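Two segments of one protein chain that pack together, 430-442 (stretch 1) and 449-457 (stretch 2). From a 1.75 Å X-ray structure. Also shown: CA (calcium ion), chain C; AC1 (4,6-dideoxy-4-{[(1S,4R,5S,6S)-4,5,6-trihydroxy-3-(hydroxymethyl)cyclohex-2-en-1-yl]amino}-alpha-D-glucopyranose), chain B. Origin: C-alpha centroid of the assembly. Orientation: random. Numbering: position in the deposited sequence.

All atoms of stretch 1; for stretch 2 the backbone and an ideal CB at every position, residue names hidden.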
# COMPACT_ATOMS: atom_id res chain seq x y z
N LYS A 430 -13.28 -6.09 17.22
CA LYS A 430 -13.95 -5.63 16.00
C LYS A 430 -13.47 -4.24 15.59
O LYS A 430 -14.26 -3.37 15.20
CB LYS A 430 -15.47 -5.69 16.14
CG LYS A 430 -15.97 -7.14 16.24
CD LYS A 430 -17.49 -7.23 16.30
CE LYS A 430 -17.96 -8.68 16.50
NZ LYS A 430 -17.02 -9.64 15.87
N ILE A 431 -12.16 -4.04 15.65
CA ILE A 431 -11.52 -2.78 15.25
C ILE A 431 -10.64 -3.05 14.03
O ILE A 431 -9.90 -4.04 14.00
CB ILE A 431 -10.70 -2.19 16.42
CG1 ILE A 431 -11.66 -1.71 17.53
CG2 ILE A 431 -9.78 -1.07 15.93
CD1 ILE A 431 -10.95 -1.26 18.78
N SER A 432 -10.73 -2.16 13.04
CA SER A 432 -9.89 -2.18 11.85
C SER A 432 -8.75 -1.19 12.01
O SER A 432 -8.89 -0.17 12.69
CB SER A 432 -10.70 -1.85 10.60
OG SER A 432 -11.68 -2.85 10.38
N ILE A 433 -7.62 -1.48 11.34
CA ILE A 433 -6.36 -0.78 11.56
C ILE A 433 -5.90 -0.13 10.27
O ILE A 433 -5.88 -0.78 9.21
CB ILE A 433 -5.28 -1.73 12.11
CG1 ILE A 433 -5.67 -2.22 13.51
CG2 ILE A 433 -3.93 -1.03 12.18
CD1 ILE A 433 -5.80 -1.09 14.54
N ASN A 434 -5.53 1.15 10.36
CA ASN A 434 -4.91 1.93 9.30
C ASN A 434 -3.51 2.30 9.80
O ASN A 434 -3.38 3.13 10.70
CB ASN A 434 -5.77 3.17 9.01
CG ASN A 434 -5.05 4.25 8.21
OD1 ASN A 434 -4.02 4.00 7.58
ND2 ASN A 434 -5.63 5.45 8.22
N THR A 435 -2.47 1.66 9.25
CA THR A 435 -1.13 1.75 9.81
C THR A 435 -0.30 2.80 9.08
O THR A 435 -0.01 2.63 7.89
CB THR A 435 -0.39 0.41 9.73
OG1 THR A 435 -1.22 -0.63 10.27
CG2 THR A 435 0.92 0.48 10.53
N HIS A 436 0.13 3.84 9.79
CA HIS A 436 1.13 4.75 9.25
C HIS A 436 2.51 4.38 9.77
O HIS A 436 2.65 3.81 10.85
CB HIS A 436 0.78 6.21 9.57
CG HIS A 436 -0.32 6.74 8.70
ND1 HIS A 436 -0.30 8.00 8.12
CD2 HIS A 436 -1.48 6.16 8.29
CE1 HIS A 436 -1.39 8.17 7.40
NE2 HIS A 436 -2.13 7.07 7.49
N GLU A 437 3.54 4.71 8.97
CA GLU A 437 4.88 4.16 9.12
C GLU A 437 4.80 2.64 9.31
O GLU A 437 5.20 2.10 10.34
CB GLU A 437 5.65 4.81 10.27
CG GLU A 437 5.79 6.32 10.08
CD GLU A 437 4.49 7.06 10.37
OE1 GLU A 437 3.90 6.78 11.43
OE2 GLU A 437 4.04 7.88 9.53
N PRO A 438 4.27 1.92 8.31
CA PRO A 438 3.96 0.49 8.47
C PRO A 438 5.07 -0.38 7.93
O PRO A 438 6.09 0.11 7.44
CB PRO A 438 2.72 0.34 7.59
CG PRO A 438 3.09 1.20 6.40
CD PRO A 438 3.87 2.39 6.98
N ILE A 439 4.85 -1.69 7.99
CA ILE A 439 5.49 -2.61 7.05
C ILE A 439 4.76 -2.47 5.71
O ILE A 439 3.55 -2.22 5.67
CB ILE A 439 5.45 -4.06 7.58
CG1 ILE A 439 6.11 -5.03 6.59
CG2 ILE A 439 4.00 -4.51 7.84
CD1 ILE A 439 7.61 -4.84 6.44
N LYS A 440 5.50 -2.61 4.62
CA LYS A 440 4.88 -2.57 3.30
C LYS A 440 3.78 -3.62 3.19
O LYS A 440 3.81 -4.66 3.86
CB LYS A 440 5.93 -2.80 2.22
CG LYS A 440 6.53 -4.22 2.27
CD LYS A 440 7.81 -4.33 1.46
CE LYS A 440 8.38 -5.74 1.55
NZ LYS A 440 9.66 -5.91 0.78
N ASP A 441 2.78 -3.31 2.37
CA ASP A 441 1.65 -4.21 2.13
C ASP A 441 2.14 -5.43 1.35
O ASP A 441 2.84 -5.29 0.34
CB ASP A 441 0.57 -3.45 1.35
CG ASP A 441 -0.76 -4.21 1.24
OD1 ASP A 441 -0.76 -5.46 1.31
OD2 ASP A 441 -1.81 -3.53 1.08
N THR A 442 1.83 -6.63 1.84
CA THR A 442 2.17 -7.85 1.11
C THR A 442 0.93 -8.72 0.91
O THR A 442 1.06 -9.93 0.70
CB THR A 442 3.29 -8.63 1.80
OG1 THR A 442 2.89 -9.03 3.12
CG2 THR A 442 4.55 -7.76 1.91
N UNK A 449 -8.87 -9.32 7.10
CA UNK A 449 -9.55 -8.22 6.40
C UNK A 449 -9.80 -6.98 7.25
O UNK A 449 -10.35 -6.02 6.72
CB UNK A 449 -10.89 -8.72 5.86
N UNK A 450 -9.42 -6.95 8.52
CA UNK A 450 -9.50 -5.69 9.26
C UNK A 450 -8.25 -4.84 9.09
O UNK A 450 -8.21 -3.72 9.60
CB UNK A 450 -9.73 -5.97 10.75
N UNK A 451 -7.23 -5.34 8.40
CA UNK A 451 -6.04 -4.54 8.09
C UNK A 451 -6.34 -3.79 6.80
O UNK A 451 -5.96 -4.19 5.70
CB UNK A 451 -4.79 -5.41 7.96
N UNK A 452 -7.05 -2.67 6.94
CA UNK A 452 -7.76 -2.12 5.78
C UNK A 452 -6.86 -1.27 4.89
O UNK A 452 -7.05 -1.25 3.67
CB UNK A 452 -8.95 -1.28 6.25
N UNK A 453 -5.88 -0.57 5.45
CA UNK A 453 -5.05 0.29 4.62
C UNK A 453 -3.80 0.66 5.41
O UNK A 453 -3.64 0.30 6.58
CB UNK A 453 -5.81 1.54 4.18
N UNK A 454 -2.89 1.37 4.75
CA UNK A 454 -1.66 1.82 5.39
C UNK A 454 -1.08 2.97 4.57
O UNK A 454 -1.51 3.24 3.45
CB UNK A 454 -0.65 0.68 5.52
N UNK A 455 -0.09 3.63 5.15
CA UNK A 455 0.60 4.69 4.42
C UNK A 455 1.81 4.08 3.72
O UNK A 455 1.66 3.48 2.64
CB UNK A 455 1.02 5.83 5.35
N UNK A 456 3.01 4.18 4.29
CA UNK A 456 4.15 3.48 3.69
C UNK A 456 4.61 4.04 2.36
O UNK A 456 5.04 3.27 1.47
CB UNK A 456 3.80 2.00 3.50
N UNK A 457 4.55 5.36 2.20
CA UNK A 457 4.91 6.14 1.03
C UNK A 457 4.62 7.59 1.39
O UNK A 457 3.92 7.86 2.37
CB UNK A 457 4.15 5.69 -0.22
CA CA C . 3.74 9.56 7.80
C1 AC1 B . 7.81 12.85 10.30
O2 AC1 B . 8.53 11.16 8.77
C2 AC1 B . 7.49 11.48 9.71
C4A AC1 B . 0.12 11.90 11.46
C3 AC1 B . 6.13 11.45 9.07
O3 AC1 B . 5.90 10.17 8.46
C4 AC1 B . 5.08 11.79 10.09
N4A AC1 B . 3.69 11.50 9.62
C5 AC1 B . 5.33 13.27 10.29
O5 AC1 B . 6.62 13.43 11.01
C6 AC1 B . 4.26 13.99 11.05
C1B AC1 B . 2.84 10.72 10.60
C2B AC1 B . 1.35 10.39 9.92
O2B AC1 B . 1.58 9.84 8.63
C3B AC1 B . 0.53 11.53 9.92
O3B AC1 B . -0.70 11.34 9.18
O4 AC1 B . -0.59 13.12 11.49
C5B AC1 B . 1.26 11.99 12.34
C7B AC1 B . 2.68 11.33 11.87
C6B AC1 B . 0.98 12.13 13.84
O6B AC1 B . 0.54 10.89 14.31

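Position 449 points its CA-to-CB bond away, and nothing of stretch 1 lies within 5.5 Å of the ideal CB. The residue is Pro449, and its phi of -68° suits the ring.

At position 450 the ideal CB points sideways, 3.8 Å from Ile431 O and 3.7 Å from Ser432 OG. The Ile431 carbonyl invites a donor on a short side chain, such as Asn or Ser. The residue is Asn450. Its ND2 donates to Ile431 O at 2.9 Å, nearly straight at 172°. Its backbone O accepts from Ile433 N, also at 2.9 Å.

Position 451 lies beside Ile433, and its ideal CB is 4.9 Å from Ile433 O. Further along are Thr435 OG1 and the side chain of Ile439. A long side chain could reach them, and an aromatic one with a donor would serve both. In Trp451, NE1 donates to Thr435 OG1 at 2.9 Å, at the ring edge, and CH2 packs 3.9 Å from Ile439 CG2.

At position 452 the CB points sideways. Several apolar or small residues would fit. Ile452 places CG2 3.9 Å from Ser432 CB, while its N donates to Ile433 O at 3.2 Å.

Position 453 shares a sheet face with Asn434, whose OD1 is 4.6 Å from the ideal CB. A donor or a small beta-branched residue would suit. Thr453 brings only a methyl near: CG2 is 3.4 Å from Asn434 OD1, which has no polar partner. Its hydroxyl bonds elsewhere in the structure. Its backbone O accepts from Thr435 N at 3.2 Å.

Position 454 shares a face with Thr435. The ideal CB is 3.9 Å from Pro438 CG, and the Ile439 carbonyl and Asp441 carboxylate lie beyond. A long basic side chain fits well. In Arg454, NH1 donates to Ile439 O at 2.8 Å. Asp441 CB covers one guanidinium face, and water 2 links NE to Asp441 OD2.

Position 455 points toward stretch 1, with its ideal CB 3.7 Å from His436 CG. An acid is suggested, and the 5.2 Å from the ideal CB to the calcium favours Glu over the shorter Asp. Glu455 OE1 binds calcium at 2.3 Å, alongside Glu437 OE2 at 2.4 Å. Its CB sits over the His436 ring face.

At position 456 phi is +69°, and an ideal CB would lie a tight 3.1 Å from Pro438 CG. Both favour glycine, and the residue is Gly456. Water 1 joins its N to Glu437 N and Glu455 OE1.

Position 457 points away. Many residues would do; it is Ala457.

Stretch 2, residues 449-457: PNWITREGA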
# COMPACT_ATOMS: atom_id res chain seq x y z
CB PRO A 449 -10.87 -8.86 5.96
CG PRO A 449 -10.57 -10.35 5.89
CD PRO A 449 -9.63 -10.59 7.02
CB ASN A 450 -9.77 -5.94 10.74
CG ASN A 450 -8.59 -6.57 11.44
OD1 ASN A 450 -7.96 -7.48 10.91
ND2 ASN A 450 -8.26 -6.06 12.62
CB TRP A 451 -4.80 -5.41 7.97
CG TRP A 451 -3.52 -4.67 8.28
CD1 TRP A 451 -3.38 -3.32 8.46
CD2 TRP A 451 -2.23 -5.24 8.50
NE1 TRP A 451 -2.08 -3.02 8.77
CE2 TRP A 451 -1.35 -4.18 8.80
CE3 TRP A 451 -1.73 -6.54 8.47
CZ2 TRP A 451 0.00 -4.38 9.06
CZ3 TRP A 451 -0.38 -6.75 8.74
CH2 TRP A 451 0.47 -5.67 9.04
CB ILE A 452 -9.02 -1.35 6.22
CG1 ILE A 452 -8.66 -0.27 7.25
CG2 ILE A 452 -10.03 -2.31 6.80
CD1 ILE A 452 -9.85 0.58 7.65
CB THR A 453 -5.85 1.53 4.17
OG1 THR A 453 -5.16 2.19 3.10
CG2 THR A 453 -6.05 2.52 5.34
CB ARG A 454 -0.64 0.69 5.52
CG ARG A 454 0.06 0.32 4.21
CD ARG A 454 0.69 -1.07 4.32
NE ARG A 454 -0.34 -2.07 4.56
CZ ARG A 454 -0.18 -3.16 5.30
NH1 ARG A 454 0.99 -3.40 5.90
NH2 ARG A 454 -1.19 -4.02 5.45
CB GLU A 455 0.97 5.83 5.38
CG GLU A 455 1.39 7.10 4.68
CD GLU A 455 1.67 8.22 5.67
OE1 GLU A 455 2.55 8.04 6.55
OE2 GLU A 455 1.00 9.27 5.58
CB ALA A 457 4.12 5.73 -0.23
O HOH W 1 4.06 5.81 6.31
O HOH W 2 -2.57 -1.57 2.68
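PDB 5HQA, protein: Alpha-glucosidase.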